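Local coordinates for protein alcohol dehydrogenase YqhD (Escherichia coli, PDB 4QGS) that catalyses the NADPH-dependent reduction of a broad range of short-chain aldehydes, including butanal, propanal and acrolein, using one zinc ion per subunit, at residues 299-311 / 381-393. Residues are numbered along the deposited sequence; the frame is centred on the assembly and turned at random.
Sequences VLPALWNEKRDTK and ENHDITLDVSRRI
Arg-392 grips Glu-306 side-on in a salt bridge, its NH2 lying 2.7 Å from OE2 on a fairly straight path (N-H...O 159°). NE reaches the same OE2 at 3.1 Å, more bent. Both nitrogens meet OE2 from one face of the carboxylate, whose plane is turned 43° from the guanidinium. OE1 accepts a hydrogen bond from a water at 2.6 Å and a weak one from NE. Glu-306 CG, anti to the backbone N, packs on Val-389 CG1 and Ile-393 CG1, and a glutamine here would probably leave the guanidinium only its long salt bridge to Asp-388 as countercharge. Next along the interface Ile-393, with CD1 3.9 Å from Leu-303 CG, is a knob among Val-299, Ala-302, Leu-303 and Glu-306, where segments 299-306 and 387-393 of the all-helical C-terminal domain of the iron-containing alcohol dehydrogenase fold run at 122°. Lys-307, bent at chi2 and chi3, lays CD on Ile-385 CG1 and salt-bridges through NZ to Asp-384 OD2 (2.7 Å), above the carboxylate plane; a water joins the same NZ to Asp-384 O. Lys-311 NZ, in a third salt bridge, takes the syn lone pair of Glu-381 OE2 at 2.8 Å, and is also bound by Asp-274 and Val-215 O. A further water donates to that OE2 at 2.6 Å and accepts from Asn-382 ND2.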
# COMPACT_ATOMS: atom_id res chain seq x y z
N VAL A 299 7.05 5.41 -13.90
CA VAL A 299 8.43 5.56 -13.45
C VAL A 299 9.23 4.26 -13.49
O VAL A 299 10.40 4.27 -13.89
CB VAL A 299 8.48 6.15 -12.03
CG1 VAL A 299 9.90 6.14 -11.46
CG2 VAL A 299 7.92 7.59 -12.07
N LEU A 300 8.63 3.14 -13.07
CA LEU A 300 9.41 1.90 -12.91
C LEU A 300 10.25 1.51 -14.14
O LEU A 300 11.46 1.28 -14.00
CB LEU A 300 8.50 0.73 -12.54
CG LEU A 300 9.28 -0.55 -12.18
CD1 LEU A 300 9.94 -0.41 -10.82
CD2 LEU A 300 8.34 -1.74 -12.20
N PRO A 301 9.63 1.39 -15.33
CA PRO A 301 10.47 0.89 -16.42
C PRO A 301 11.55 1.89 -16.81
O PRO A 301 12.64 1.47 -17.18
CB PRO A 301 9.48 0.64 -17.56
CG PRO A 301 8.29 1.54 -17.24
CD PRO A 301 8.22 1.59 -15.75
N ALA A 302 11.27 3.19 -16.72
CA ALA A 302 12.30 4.19 -16.99
C ALA A 302 13.42 4.11 -15.95
O ALA A 302 14.61 4.22 -16.29
CB ALA A 302 11.69 5.60 -17.01
N LEU A 303 13.05 3.90 -14.69
CA LEU A 303 14.04 3.82 -13.62
C LEU A 303 14.92 2.58 -13.80
O LEU A 303 16.14 2.64 -13.59
CB LEU A 303 13.35 3.81 -12.25
CG LEU A 303 14.31 3.85 -11.04
CD1 LEU A 303 13.76 4.70 -9.89
CD2 LEU A 303 14.61 2.43 -10.56
N TRP A 304 14.29 1.46 -14.14
CA TRP A 304 15.03 0.22 -14.33
C TRP A 304 16.07 0.35 -15.45
O TRP A 304 17.21 -0.09 -15.30
CB TRP A 304 14.07 -0.92 -14.63
CG TRP A 304 13.53 -1.59 -13.40
CD1 TRP A 304 13.84 -1.33 -12.10
CD2 TRP A 304 12.57 -2.65 -13.39
NE1 TRP A 304 13.14 -2.19 -11.27
CE2 TRP A 304 12.35 -3.00 -12.04
CE3 TRP A 304 11.89 -3.34 -14.39
CZ2 TRP A 304 11.46 -4.01 -11.67
CZ3 TRP A 304 11.00 -4.35 -14.02
CH2 TRP A 304 10.81 -4.68 -12.67
N ASN A 305 15.70 0.98 -16.56
CA ASN A 305 16.68 1.16 -17.63
C ASN A 305 17.83 2.04 -17.18
O ASN A 305 18.99 1.77 -17.48
CB ASN A 305 16.04 1.75 -18.88
CG ASN A 305 17.08 2.07 -19.94
OD1 ASN A 305 17.73 1.16 -20.48
ND2 ASN A 305 17.27 3.34 -20.22
N GLU A 306 17.51 3.09 -16.43
CA GLU A 306 18.53 4.00 -15.93
C GLU A 306 19.46 3.33 -14.92
O GLU A 306 20.66 3.63 -14.87
CB GLU A 306 17.86 5.23 -15.30
CG GLU A 306 18.81 6.17 -14.60
CD GLU A 306 19.76 6.85 -15.57
OE1 GLU A 306 19.35 7.11 -16.73
OE2 GLU A 306 20.92 7.12 -15.17
N LYS A 307 18.92 2.42 -14.12
CA LYS A 307 19.67 1.78 -13.06
C LYS A 307 20.07 0.35 -13.44
O LYS A 307 20.27 -0.50 -12.56
CB LYS A 307 18.86 1.78 -11.76
CG LYS A 307 18.53 3.16 -11.23
CD LYS A 307 19.79 3.99 -10.98
CE LYS A 307 20.67 3.37 -9.89
NZ LYS A 307 22.04 3.99 -9.87
N ARG A 308 20.17 0.09 -14.73
CA ARG A 308 20.40 -1.28 -15.19
C ARG A 308 21.79 -1.78 -14.79
O ARG A 308 22.03 -2.98 -14.75
CB ARG A 308 20.22 -1.39 -16.70
CG ARG A 308 21.17 -0.52 -17.51
CD ARG A 308 20.71 -0.43 -18.95
NE ARG A 308 20.78 -1.73 -19.61
CZ ARG A 308 19.81 -2.24 -20.36
NH1 ARG A 308 19.97 -3.43 -20.92
NH2 ARG A 308 18.68 -1.58 -20.54
N ASP A 309 22.70 -0.85 -14.49
CA ASP A 309 24.03 -1.22 -14.02
C ASP A 309 23.99 -1.80 -12.60
O ASP A 309 24.39 -2.94 -12.38
CB ASP A 309 24.97 -0.01 -14.05
CG ASP A 309 25.31 0.42 -15.46
OD1 ASP A 309 25.50 -0.46 -16.33
OD2 ASP A 309 25.37 1.64 -15.70
N THR A 310 23.53 -1.01 -11.64
CA THR A 310 23.53 -1.46 -10.26
C THR A 310 22.51 -2.56 -10.03
O THR A 310 22.68 -3.39 -9.14
CB THR A 310 23.24 -0.31 -9.27
OG1 THR A 310 21.94 0.24 -9.56
CG2 THR A 310 24.28 0.79 -9.38
N LYS A 311 21.44 -2.58 -10.83
CA LYS A 311 20.40 -3.59 -10.66
C LYS A 311 20.60 -4.79 -11.57
O LYS A 311 19.71 -5.64 -11.70
CB LYS A 311 19.02 -2.99 -10.93
CG LYS A 311 18.58 -1.96 -9.91
CD LYS A 311 17.17 -1.44 -10.28
CE LYS A 311 16.69 -0.39 -9.29
NZ LYS A 311 16.52 -0.95 -7.91
N GLU A 381 18.37 2.12 -3.36
CA GLU A 381 19.07 1.25 -2.41
C GLU A 381 20.55 1.60 -2.31
O GLU A 381 21.22 1.27 -1.32
CB GLU A 381 18.89 -0.23 -2.78
CG GLU A 381 19.53 -0.68 -4.08
CD GLU A 381 18.60 -0.55 -5.28
OE1 GLU A 381 17.64 0.27 -5.22
OE2 GLU A 381 18.82 -1.26 -6.28
N ASN A 382 21.08 2.28 -3.33
CA ASN A 382 22.48 2.70 -3.31
C ASN A 382 22.66 4.16 -2.94
O ASN A 382 23.79 4.68 -2.94
CB ASN A 382 23.12 2.44 -4.67
CG ASN A 382 23.10 0.98 -5.05
OD1 ASN A 382 23.75 0.17 -4.40
ND2 ASN A 382 22.32 0.64 -6.07
N HIS A 383 21.55 4.82 -2.64
CA HIS A 383 21.54 6.23 -2.27
C HIS A 383 22.21 7.09 -3.33
O HIS A 383 22.83 8.11 -3.01
CB HIS A 383 22.23 6.42 -0.91
CG HIS A 383 21.89 5.37 0.10
ND1 HIS A 383 20.64 5.24 0.64
CD2 HIS A 383 22.65 4.40 0.67
CE1 HIS A 383 20.63 4.24 1.50
NE2 HIS A 383 21.84 3.71 1.53
N ASP A 384 22.06 6.69 -4.59
CA ASP A 384 22.76 7.32 -5.70
C ASP A 384 21.85 7.99 -6.73
O ASP A 384 22.33 8.50 -7.75
CB ASP A 384 23.64 6.29 -6.42
CG ASP A 384 22.87 5.09 -6.91
OD1 ASP A 384 21.64 5.02 -6.70
OD2 ASP A 384 23.48 4.20 -7.54
N ILE A 385 20.55 8.01 -6.48
CA ILE A 385 19.65 8.66 -7.43
C ILE A 385 19.48 10.11 -6.99
O ILE A 385 18.60 10.46 -6.20
CB ILE A 385 18.31 7.90 -7.53
CG1 ILE A 385 18.58 6.48 -8.03
CG2 ILE A 385 17.34 8.62 -8.51
CD1 ILE A 385 17.36 5.59 -8.12
N THR A 386 20.40 10.93 -7.48
CA THR A 386 20.42 12.36 -7.19
C THR A 386 19.52 13.09 -8.18
O THR A 386 18.94 12.47 -9.07
CB THR A 386 21.86 12.90 -7.26
OG1 THR A 386 22.48 12.37 -8.44
CG2 THR A 386 22.67 12.43 -6.06
N LEU A 387 19.39 14.41 -8.04
CA LEU A 387 18.39 15.14 -8.84
C LEU A 387 18.63 15.02 -10.35
O LEU A 387 17.70 14.93 -11.12
CB LEU A 387 18.36 16.61 -8.44
CG LEU A 387 17.80 16.89 -7.05
CD1 LEU A 387 17.91 18.38 -6.71
CD2 LEU A 387 16.33 16.40 -6.95
N ASP A 388 19.90 15.01 -10.76
CA ASP A 388 20.22 14.86 -12.17
C ASP A 388 19.83 13.48 -12.70
O ASP A 388 19.48 13.34 -13.88
CB ASP A 388 21.72 15.11 -12.41
CG ASP A 388 22.60 14.22 -11.56
OD1 ASP A 388 23.39 13.44 -12.15
OD2 ASP A 388 22.52 14.28 -10.32
N VAL A 389 19.88 12.46 -11.84
CA VAL A 389 19.44 11.12 -12.21
C VAL A 389 17.91 11.07 -12.29
O VAL A 389 17.35 10.52 -13.24
CB VAL A 389 19.93 10.05 -11.21
CG1 VAL A 389 19.57 8.66 -11.71
CG2 VAL A 389 21.46 10.15 -11.01
N SER A 390 17.25 11.63 -11.29
CA SER A 390 15.79 11.72 -11.32
C SER A 390 15.30 12.47 -12.57
O SER A 390 14.30 12.10 -13.18
CB SER A 390 15.28 12.40 -10.05
OG SER A 390 15.63 11.61 -8.92
N ARG A 391 16.03 13.51 -12.94
CA ARG A 391 15.74 14.23 -14.17
C ARG A 391 15.80 13.30 -15.38
O ARG A 391 14.90 13.31 -16.20
CB ARG A 391 16.73 15.38 -14.35
CG ARG A 391 16.38 16.31 -15.51
CD ARG A 391 17.48 17.33 -15.72
NE ARG A 391 17.01 18.45 -16.55
CZ ARG A 391 17.83 19.32 -17.11
NH1 ARG A 391 19.15 19.20 -16.93
NH2 ARG A 391 17.34 20.31 -17.85
N ARG A 392 16.85 12.48 -15.48
CA ARG A 392 16.97 11.57 -16.61
C ARG A 392 15.85 10.54 -16.64
O ARG A 392 15.38 10.13 -17.70
CB ARG A 392 18.32 10.85 -16.58
CG ARG A 392 19.49 11.73 -16.99
CD ARG A 392 20.68 10.88 -17.44
NE ARG A 392 21.09 9.95 -16.40
CZ ARG A 392 22.00 10.23 -15.47
NH1 ARG A 392 22.60 11.41 -15.45
NH2 ARG A 392 22.32 9.31 -14.57
N ILE A 393 15.44 10.10 -15.46
CA ILE A 393 14.37 9.11 -15.35
C ILE A 393 13.02 9.69 -15.80
O ILE A 393 12.34 9.08 -16.62
CB ILE A 393 14.27 8.56 -13.93
CG1 ILE A 393 15.53 7.76 -13.59
CG2 ILE A 393 13.03 7.65 -13.78
CD1 ILE A 393 15.62 7.40 -12.13
O HOH W 1 17.21 7.28 -18.21
O HOH W 2 22.02 6.79 -10.03
O HOH W 3 21.22 -1.91 -7.16